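Local coordinates for ethanolamine utilization protein EutS (Streptococcus intermedius SK54 = ATCC 27335, PDB 6XPJ) that forms, as a flat hexamer, a minor shell component of the bacterial microcompartment in which choline is degraded, and may lend that shell heterogeneity and flexibility, at residues 20-25 with 98-103; 50-55 with 81-86; 57-62 with 74-79. The protein carries 1 engineered substitution. All blocks are in the same frame, centred on the assembly; numbering follows the deposited sequence.

Contact 1 of 3, residues 20-25 with 98-103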
loop_
_atom_site.group_PDB
_atom_site.type_symbol
_atom_site.label_atom_id
_atom_site.label_comp_id
_atom_site.label_asym_id
_atom_site.label_seq_id
_atom_site.Cartn_x
_atom_site.Cartn_y
_atom_site.Cartn_z
ATOM N N LYS C 20 -9.423 7.539 12.005
ATOM C CA LYS C 20 -10.662 8.283 11.727
ATOM C C LYS C 20 -10.278 9.740 11.752
ATOM O O LYS C 20 -10.256 10.335 12.817
ATOM C CB LYS C 20 -11.755 7.885 12.710
ATOM C CG LYS C 20 -12.214 6.454 12.540
ATOM C CD LYS C 20 -13.091 5.973 13.692
ATOM C CE LYS C 20 -12.275 5.842 14.968
ATOM N NZ LYS C 20 -12.828 4.848 15.924
ATOM N N GLN C 21 -9.973 10.303 10.585
ATOM C CA GLN C 21 -9.326 11.634 10.554
ATOM C C GLN C 21 -9.590 12.306 9.214
ATOM O O GLN C 21 -9.522 11.635 8.175
ATOM C CB GLN C 21 -7.819 11.432 10.761
ATOM C CG GLN C 21 -6.987 12.686 10.681
ATOM C CD GLN C 21 -5.620 12.440 11.276
ATOM O OE1 GLN C 21 -5.485 12.087 12.444
ATOM N NE2 GLN C 21 -4.606 12.667 10.467
ATOM N N ILE C 22 -9.774 13.621 9.245
ATOM C CA ILE C 22 -9.570 14.499 8.065
ATOM C C ILE C 22 -8.223 15.178 8.247
ATOM O O ILE C 22 -8.021 15.895 9.251
ATOM C CB ILE C 22 -10.706 15.512 7.895
ATOM C CG1 ILE C 22 -12.021 14.778 7.623
ATOM C CG2 ILE C 22 -10.333 16.506 6.804
ATOM C CD1 ILE C 22 -13.207 15.667 7.336
ATOM N N THR C 23 -7.307 14.948 7.298
ATOM C CA THR C 23 -5.918 15.446 7.383
ATOM C C THR C 23 -5.740 16.694 6.514
ATOM O O THR C 23 -4.714 17.392 6.640
ATOM C CB THR C 23 -4.914 14.347 7.020
ATOM O OG1 THR C 23 -5.284 13.133 7.690
ATOM C CG2 THR C 23 -3.516 14.745 7.414
ATOM N N LEU C 24 -6.696 16.990 5.652
ATOM C CA LEU C 24 -6.605 18.158 4.758
ATOM C C LEU C 24 -8.022 18.596 4.433
ATOM O O LEU C 24 -8.842 17.759 4.033
ATOM C CB LEU C 24 -5.848 17.791 3.475
ATOM C CG LEU C 24 -5.628 18.964 2.522
ATOM C CD1 LEU C 24 -4.608 19.918 3.097
ATOM C CD2 LEU C 24 -5.198 18.455 1.165
ATOM N N ALA C 25 -8.294 19.889 4.566
ATOM C CA ALA C 25 -9.555 20.511 4.113
ATOM C C ALA C 25 -9.185 21.908 3.643
ATOM O O ALA C 25 -8.996 22.822 4.472
ATOM C CB ALA C 25 -10.566 20.507 5.221
ATOM N N ASP C 98 -18.611 22.759 6.279
ATOM C CA ASP C 98 -19.710 21.828 6.622
ATOM C C ASP C 98 -19.150 20.417 6.752
ATOM O O ASP C 98 -19.566 19.670 7.659
ATOM C CB ASP C 98 -20.858 21.953 5.627
ATOM C CG ASP C 98 -21.676 23.225 5.860
ATOM O OD1 ASP C 98 -21.244 24.089 6.641
ATOM O OD2 ASP C 98 -22.791 23.285 5.332
ATOM N N ILE C 99 -18.216 20.027 5.890
ATOM C CA ILE C 99 -17.528 18.717 6.036
ATOM C C ILE C 99 -16.827 18.652 7.396
ATOM O O ILE C 99 -17.013 17.660 8.093
ATOM C CB ILE C 99 -16.529 18.465 4.889
ATOM C CG1 ILE C 99 -17.249 18.258 3.553
ATOM C CG2 ILE C 99 -15.617 17.301 5.198
ATOM C CD1 ILE C 99 -16.348 18.361 2.363
ATOM N N LEU C 100 -16.004 19.634 7.746
ATOM C CA LEU C 100 -15.238 19.597 9.012
ATOM C C LEU C 100 -16.185 19.537 10.199
ATOM O O LEU C 100 -15.939 18.741 11.106
ATOM C CB LEU C 100 -14.305 20.803 9.076
ATOM C CG LEU C 100 -13.120 20.766 8.115
ATOM C CD1 LEU C 100 -12.421 22.116 8.077
ATOM C CD2 LEU C 100 -12.141 19.660 8.456
ATOM N N GLU C 101 -17.251 20.335 10.185
ATOM C CA GLU C 101 -18.149 20.391 11.351
ATOM C C GLU C 101 -18.861 19.034 11.503
ATOM O O GLU C 101 -18.995 18.563 12.630
ATOM C CB GLU C 101 -19.160 21.518 11.194
ATOM C CG GLU C 101 -18.543 22.888 11.362
ATOM C CD GLU C 101 -19.462 24.047 11.061
ATOM O OE1 GLU C 101 -20.710 23.860 11.027
ATOM O OE2 GLU C 101 -18.926 25.159 10.807
ATOM N N TYR C 102 -19.323 18.442 10.408
ATOM C CA TYR C 102 -20.036 17.150 10.487
ATOM C C TYR C 102 -19.060 16.092 11.023
ATOM O O TYR C 102 -19.386 15.331 11.939
ATOM C CB TYR C 102 -20.601 16.720 9.131
ATOM C CG TYR C 102 -21.205 15.341 9.219
ATOM C CD1 TYR C 102 -22.465 15.144 9.749
ATOM C CD2 TYR C 102 -20.473 14.219 8.863
ATOM C CE1 TYR C 102 -22.999 13.873 9.894
ATOM C CE2 TYR C 102 -20.986 12.950 9.022
ATOM C CZ TYR C 102 -22.243 12.770 9.560
ATOM O OH TYR C 102 -22.744 11.502 9.677
ATOM N N PHE C 103 -17.874 15.985 10.417
ATOM C CA PHE C 103 -16.911 14.948 10.824
ATOM C C PHE C 103 -16.474 15.146 12.267
ATOM O O PHE C 103 -16.348 14.142 13.024
ATOM C CB PHE C 103 -15.730 14.860 9.855
ATOM C CG PHE C 103 -16.030 14.026 8.634
ATOM C CD1 PHE C 103 -16.843 14.459 7.614
ATOM C CD2 PHE C 103 -15.441 12.790 8.495
ATOM C CE1 PHE C 103 -17.112 13.687 6.498
ATOM C CE2 PHE C 103 -15.705 12.008 7.385
ATOM C CZ PHE C 103 -16.546 12.449 6.390
#
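The delta methyl of I22 meets the F103 ring over one face: CD1 lies 3.9 Å from the ring centroid and 28° off its normal, a CH-pi contact. The methyl is displaced toward the CB side, its nearest ring atom being CG of F103, 3.5 Å from I22 CD1. The same methyl reaches I99, with I22 CD1 3.6 Å from I99 CG2, and thus fits between residues one helical turn apart. Both I99 and F103 cross I22 at about a right angle. I22 CD1 is anti to CA (chi2 -176°), which extends the chain and carries the methyl to the helix. The other branch, CG2 of I22, turns to L100 and stands 4.0 Å from its CD2. That leucine methyl also packs on A25, CD2 of L100 lying 3.7 Å from A25 CB. The contact is entirely apolar. Behind it, the backbone bond from F103 N to I99 O (3.0 Å) spans the turn that places I99 and F103 on the same side of the helix. On the strand, Q21 points the other way, and its NE2 donates to T23 OG1 at 2.9 Å in the plane of the amide; Q21 OE1 is taken by R11 of another subunit. Helix segment 98-103 runs nearly antiparallel to strand segment 21-25, at 152°; helix 89-105 packs on the sheet of the circularly permuted BMC fold. Strand 11-28 lies between strands 110-116 and 46-53; L52 of the latter touches both I22 and F103, while A65 of helix 58-68 packs on I99.

Contact 2 of 3, residues 50-55 with 81-86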
loop_
_atom_site.group_PDB
_atom_site.type_symbol
_atom_site.label_atom_id
_atom_site.label_comp_id
_atom_site.label_asym_id
_atom_site.label_seq_id
_atom_site.Cartn_x
_atom_site.Cartn_y
_atom_site.Cartn_z
ATOM N N VAL C 50 -9.917 17.623 -0.097
ATOM C CA VAL C 50 -10.130 16.925 1.194
ATOM C C VAL C 50 -9.377 15.599 1.185
ATOM O O VAL C 50 -9.467 14.833 0.216
ATOM C CB VAL C 50 -11.621 16.728 1.500
ATOM C CG1 VAL C 50 -11.789 16.309 2.938
ATOM C CG2 VAL C 50 -12.422 17.994 1.204
ATOM N N SER C 51 -8.680 15.335 2.278
ATOM C CA SER C 51 -8.014 14.048 2.587
ATOM C C SER C 51 -8.688 13.402 3.787
ATOM O O SER C 51 -8.737 14.065 4.861
ATOM C CB SER C 51 -6.575 14.288 2.921
ATOM O OG SER C 51 -5.933 13.029 3.168
ATOM N N LEU C 52 -9.198 12.191 3.617
ATOM C CA LEU C 52 -9.973 11.489 4.671
ATOM C C LEU C 52 -9.428 10.092 4.914
ATOM O O LEU C 52 -8.922 9.430 4.003
ATOM C CB LEU C 52 -11.439 11.380 4.272
ATOM C CG LEU C 52 -12.120 12.673 3.871
ATOM C CD1 LEU C 52 -12.226 12.796 2.354
ATOM C CD2 LEU C 52 -13.468 12.822 4.554
ATOM N N THR C 53 -9.632 9.613 6.137
ATOM C CA THR C 53 -9.315 8.238 6.562
ATOM C C THR C 53 -10.445 7.839 7.497
ATOM O O THR C 53 -10.804 8.639 8.371
ATOM C CB THR C 53 -7.959 8.194 7.288
ATOM O OG1 THR C 53 -6.980 8.876 6.476
ATOM C CG2 THR C 53 -7.594 6.770 7.638
ATOM N N PRO C 54 -11.070 6.655 7.357
ATOM C CA PRO C 54 -10.790 5.697 6.288
ATOM C C PRO C 54 -11.311 6.182 4.927
ATOM O O PRO C 54 -12.125 7.103 4.845
ATOM C CB PRO C 54 -11.541 4.440 6.736
ATOM C CG PRO C 54 -12.705 4.989 7.525
ATOM C CD PRO C 54 -12.161 6.206 8.234
ATOM N N ASN C 55 -10.772 5.598 3.879
ATOM C CA ASN C 55 -10.942 6.161 2.522
ATOM C C ASN C 55 -12.396 6.124 2.056
ATOM O O ASN C 55 -12.765 6.962 1.240
ATOM C CB ASN C 55 -10.062 5.424 1.542
ATOM C CG ASN C 55 -8.589 5.726 1.753
ATOM O OD1 ASN C 55 -8.240 6.652 2.474
ATOM N ND2 ASN C 55 -7.737 4.998 1.040
ATOM N N GLY C 81 -9.191 7.927 -0.676
ATOM C CA GLY C 81 -9.788 8.727 0.413
ATOM C C GLY C 81 -9.701 10.221 0.124
ATOM O O GLY C 81 -9.276 10.970 0.976
ATOM N N SER C 82 -10.097 10.646 -1.073
ATOM C CA SER C 82 -9.891 12.038 -1.535
ATOM C C SER C 82 -11.172 12.576 -2.169
ATOM O O SER C 82 -11.854 11.826 -2.863
ATOM C CB SER C 82 -8.751 12.107 -2.523
ATOM O OG SER C 82 -7.632 11.355 -2.084
ATOM N N VAL C 83 -11.440 13.860 -1.987
ATOM C CA VAL C 83 -12.523 14.568 -2.693
ATOM C C VAL C 83 -11.957 15.890 -3.163
ATOM O O VAL C 83 -11.228 16.535 -2.427
ATOM C CB VAL C 83 -13.756 14.775 -1.812
ATOM C CG1 VAL C 83 -14.828 15.497 -2.603
ATOM C CG2 VAL C 83 -14.267 13.462 -1.249
ATOM N N MET C 84 -12.296 16.255 -4.386
ATOM C CA MET C 84 -12.028 17.607 -4.904
ATOM C C MET C 84 -13.300 18.154 -5.538
ATOM O O MET C 84 -14.069 17.396 -6.168
ATOM C CB MET C 84 -10.846 17.607 -5.872
ATOM C CG MET C 84 -9.509 17.351 -5.143
ATOM S SD MET C 84 -8.019 17.617 -6.147
ATOM C CE MET C 84 -6.833 16.563 -5.316
ATOM N N PHE C 85 -13.526 19.444 -5.377
ATOM C CA PHE C 85 -14.721 20.099 -5.943
ATOM C C PHE C 85 -14.357 21.537 -6.272
ATOM O O PHE C 85 -13.315 22.037 -5.841
ATOM C CB PHE C 85 -15.906 19.960 -4.986
ATOM C CG PHE C 85 -15.671 20.384 -3.561
ATOM C CD1 PHE C 85 -15.823 21.699 -3.180
ATOM C CD2 PHE C 85 -15.370 19.434 -2.577
ATOM C CE1 PHE C 85 -15.616 22.085 -1.873
ATOM C CE2 PHE C 85 -15.174 19.828 -1.263
ATOM C CZ PHE C 85 -15.303 21.155 -0.915
ATOM N N SER C 86 -15.216 22.177 -7.052
ATOM C CA SER C 86 -14.953 23.542 -7.538
ATOM C C SER C 86 -16.185 24.409 -7.317
ATOM O O SER C 86 -17.276 23.885 -7.204
ATOM C CB SER C 86 -14.578 23.481 -9.007
ATOM O OG SER C 86 -15.691 22.986 -9.713
#
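V50 and V83 form a hydrogen-bonded antiparallel pair in the central sheet of the BMC fold, where strand 46-53 runs beside strand 82-87. Three backbone bonds join the segments. V50 N gives to V83 O at 2.9 Å, and V83 N returns a bond to V50 O at 3.1 Å. Beyond the non-hydrogen-bonded pair S51 and S82, L52 N reaches G81 O at 2.9 Å. V50 O also receives a CA-H...O contact from S82.

Apolar packing lies on the face carrying V50 and V83. The tip of L52 swings toward this row and sets CD1 4.2 Å from V83 CG2, and V50 CG2 approaches CE2 of the F85 ring obliquely at 4.1 Å. Chi1 of 52° holds CG of F85 between the backbone N and the carbonyl carbon. Helix 89-105 packs on this side, with L96 against V50 and F85.

The polar groups of the serine face are engaged across the subunit boundary: the carboxylate of E56 of a neighbouring subunit bonds S51 OG through OE1 and S82 OG through OE2.

At the start of strand 82-87, G81 and S82 both face D77 in a G1 beta bulge. G81 has positive phi (69°), favourable to glycine, and the amide of N55 closes over it, with OD1 of N55 3.3 Å from G81 CA.

Contact 3 of 3, residues 57-62 with 74-79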
loop_
_atom_site.group_PDB
_atom_site.type_symbol
_atom_site.label_atom_id
_atom_site.label_comp_id
_atom_site.label_asym_id
_atom_site.label_seq_id
_atom_site.Cartn_x
_atom_site.Cartn_y
_atom_site.Cartn_z
ATOM N N THR C 57 -14.905 7.124 3.541
ATOM C CA THR C 57 -15.648 8.330 3.978
ATOM C C THR C 57 -15.597 9.409 2.887
ATOM O O THR C 57 -16.340 10.386 3.033
ATOM C CB THR C 57 -15.132 8.923 5.285
ATOM O OG1 THR C 57 -13.766 9.352 5.158
ATOM C CG2 THR C 57 -15.280 7.966 6.440
ATOM N N ALA C 58 -14.838 9.222 1.810
ATOM C CA ALA C 58 -14.860 10.208 0.706
ATOM C C ALA C 58 -16.293 10.436 0.204
ATOM O O ALA C 58 -16.682 11.608 -0.037
ATOM C CB ALA C 58 -13.958 9.745 -0.406
ATOM N N ILE C 59 -17.083 9.385 0.034
ATOM C CA ILE C 59 -18.464 9.568 -0.498
ATOM C C ILE C 59 -19.324 10.375 0.496
ATOM O O ILE C 59 -20.153 11.173 0.053
ATOM C CB ILE C 59 -19.092 8.219 -0.866
ATOM C CG1 ILE C 59 -20.365 8.395 -1.692
ATOM C CG2 ILE C 59 -19.376 7.399 0.360
ATOM C CD1 ILE C 59 -20.121 9.014 -3.059
ATOM N N ILE C 60 -19.095 10.232 1.796
ATOM C CA ILE C 60 -19.864 10.974 2.815
ATOM C C ILE C 60 -19.501 12.453 2.705
ATOM O O ILE C 60 -20.392 13.312 2.727
ATOM C CB ILE C 60 -19.531 10.431 4.217
ATOM C CG1 ILE C 60 -19.889 8.966 4.354
ATOM C CG2 ILE C 60 -20.201 11.278 5.283
ATOM C CD1 ILE C 60 -19.345 8.325 5.628
ATOM N N ALA C 61 -18.217 12.765 2.578
ATOM C CA ALA C 61 -17.730 14.159 2.474
ATOM C C ALA C 61 -18.233 14.787 1.185
ATOM O O ALA C 61 -18.678 15.935 1.227
ATOM C CB ALA C 61 -16.233 14.235 2.569
ATOM N N ALA C 62 -18.272 14.048 0.085
ATOM C CA ALA C 62 -18.763 14.577 -1.205
ATOM C C ALA C 62 -20.242 14.927 -1.078
ATOM O O ALA C 62 -20.669 16.002 -1.556
ATOM C CB ALA C 62 -18.549 13.574 -2.301
ATOM N N CYS C 74 -15.555 17.400 -8.536
ATOM C CA CYS C 74 -14.528 17.071 -9.561
ATOM C C CYS C 74 -14.328 15.552 -9.525
ATOM O O CYS C 74 -14.446 14.884 -10.567
ATOM C CB CYS C 74 -13.206 17.789 -9.317
ATOM S SG CYS C 74 -13.328 19.592 -9.175
ATOM N N PHE C 75 -14.055 14.995 -8.348
ATOM C CA PHE C 75 -14.014 13.529 -8.191
ATOM C C PHE C 75 -14.239 13.176 -6.725
ATOM O O PHE C 75 -14.035 13.993 -5.821
ATOM C CB PHE C 75 -12.705 12.964 -8.747
ATOM C CG PHE C 75 -11.505 13.393 -7.956
ATOM C CD1 PHE C 75 -11.219 12.805 -6.739
ATOM C CD2 PHE C 75 -10.652 14.380 -8.427
ATOM C CE1 PHE C 75 -10.138 13.228 -5.980
ATOM C CE2 PHE C 75 -9.560 14.782 -7.684
ATOM C CZ PHE C 75 -9.308 14.204 -6.455
ATOM N N VAL C 76 -14.671 11.940 -6.548
ATOM C CA VAL C 76 -14.878 11.254 -5.248
ATOM C C VAL C 76 -14.071 9.984 -5.358
ATOM O O VAL C 76 -14.399 9.144 -6.209
ATOM C CB VAL C 76 -16.349 10.915 -4.989
ATOM C CG1 VAL C 76 -16.503 10.305 -3.599
ATOM C CG2 VAL C 76 -17.229 12.136 -5.154
ATOM N N ASP C 77 -13.031 9.837 -4.572
ATOM C CA ASP C 77 -12.096 8.715 -4.746
ATOM C C ASP C 77 -12.060 7.883 -3.468
ATOM O O ASP C 77 -11.367 8.257 -2.493
ATOM C CB ASP C 77 -10.720 9.215 -5.180
ATOM C CG ASP C 77 -9.840 8.102 -5.681
ATOM O OD1 ASP C 77 -10.005 6.975 -5.153
ATOM O OD2 ASP C 77 -8.980 8.342 -6.577
ATOM N N ARG C 78 -12.802 6.783 -3.465
ATOM C CA ARG C 78 -12.806 5.847 -2.317
ATOM C C ARG C 78 -11.525 5.012 -2.280
ATOM O O ARG C 78 -11.337 4.278 -1.288
ATOM C CB ARG C 78 -14.037 4.933 -2.398
ATOM C CG ARG C 78 -13.995 3.893 -3.494
ATOM C CD ARG C 78 -15.212 3.008 -3.393
ATOM N NE ARG C 78 -15.237 1.950 -4.396
ATOM C CZ ARG C 78 -14.642 0.766 -4.280
ATOM N NH1 ARG C 78 -13.883 0.487 -3.236
ATOM N NH2 ARG C 78 -14.795 -0.137 -5.236
ATOM N N PHE C 79 -10.692 5.023 -3.308
ATOM C CA PHE C 79 -9.450 4.225 -3.348
ATOM C C PHE C 79 -8.344 5.004 -2.633
ATOM O O PHE C 79 -7.446 4.395 -2.023
ATOM C CB PHE C 79 -9.075 3.887 -4.794
ATOM C CG PHE C 79 -10.199 3.201 -5.504
ATOM C CD1 PHE C 79 -10.405 1.839 -5.339
ATOM C CD2 PHE C 79 -11.105 3.932 -6.252
ATOM C CE1 PHE C 79 -11.487 1.229 -5.950
ATOM C CE2 PHE C 79 -12.167 3.312 -6.886
ATOM C CZ PHE C 79 -12.363 1.961 -6.713
#
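Helix 58-68 packs here on strand 72-77, the edge strand of the sheet within this chain, as part of the alpha/beta core of the BMC fold. V76 fills the junction with both methyls. Its CG1, anti to the backbone N (chi1 -176°), rests on the helix backbone, 3.7 Å from I59 CA, and also meets the end of the isoleucine, I59 CD1, at 3.9 Å. CG2 of V76 turns to the next helical turn and presses on A62 CB at 3.5 Å, tighter than usual for two carbons. A58 borders the group: its CB lies 4.1 Å from V76 CG1 and 3.6 Å from the carbonyl oxygen of D77. The two small alanines are one turn apart and tied by the backbone bond from A62 N to A58 O (2.9 Å); the axes of segments 58-62 and 74-77 come within 7.8 Å.

D77 points away from the helix. Its OD1 accepts from F79 N at 2.8 Å, nearly along the C-O axis, in an Asx turn, and from T80 N as well, so one oxygen accepts from two backbone N-H groups in the turn. OD2 of D77 pairs with R78 of one neighbouring subunit, while R78 reaches a different subunit, pairing with D77 of that subunit and making a cation-pi contact with its F75. The chemistry is thus divided: the helix meets the strand through hydrocarbon, whereas the charged groups after V76 link subunits of the hexamer.

How the contacts relate
The three contacts follow one sheet from strand to strand. Contacts 1 and 2, with centres about 9 Å apart, share its middle: probable hydrogen bonds run from T53 N to Q21 O (2.9 Å) and from T23 N to S51 O (3.0 Å). Contacts 2 and 3 lie closer, about 5 Å between centres, and are joined by probable bonds from D77 N to S82 O (2.9 Å) and C74 N to M84 O (2.8 Å). Contacts 1 and 3, about 12 Å between centres, meet where the F103 ring packs on T57, I60 and A61 and I99 CD1 lies 3.6 Å from A61 O. All three also reach a neighbouring subunit.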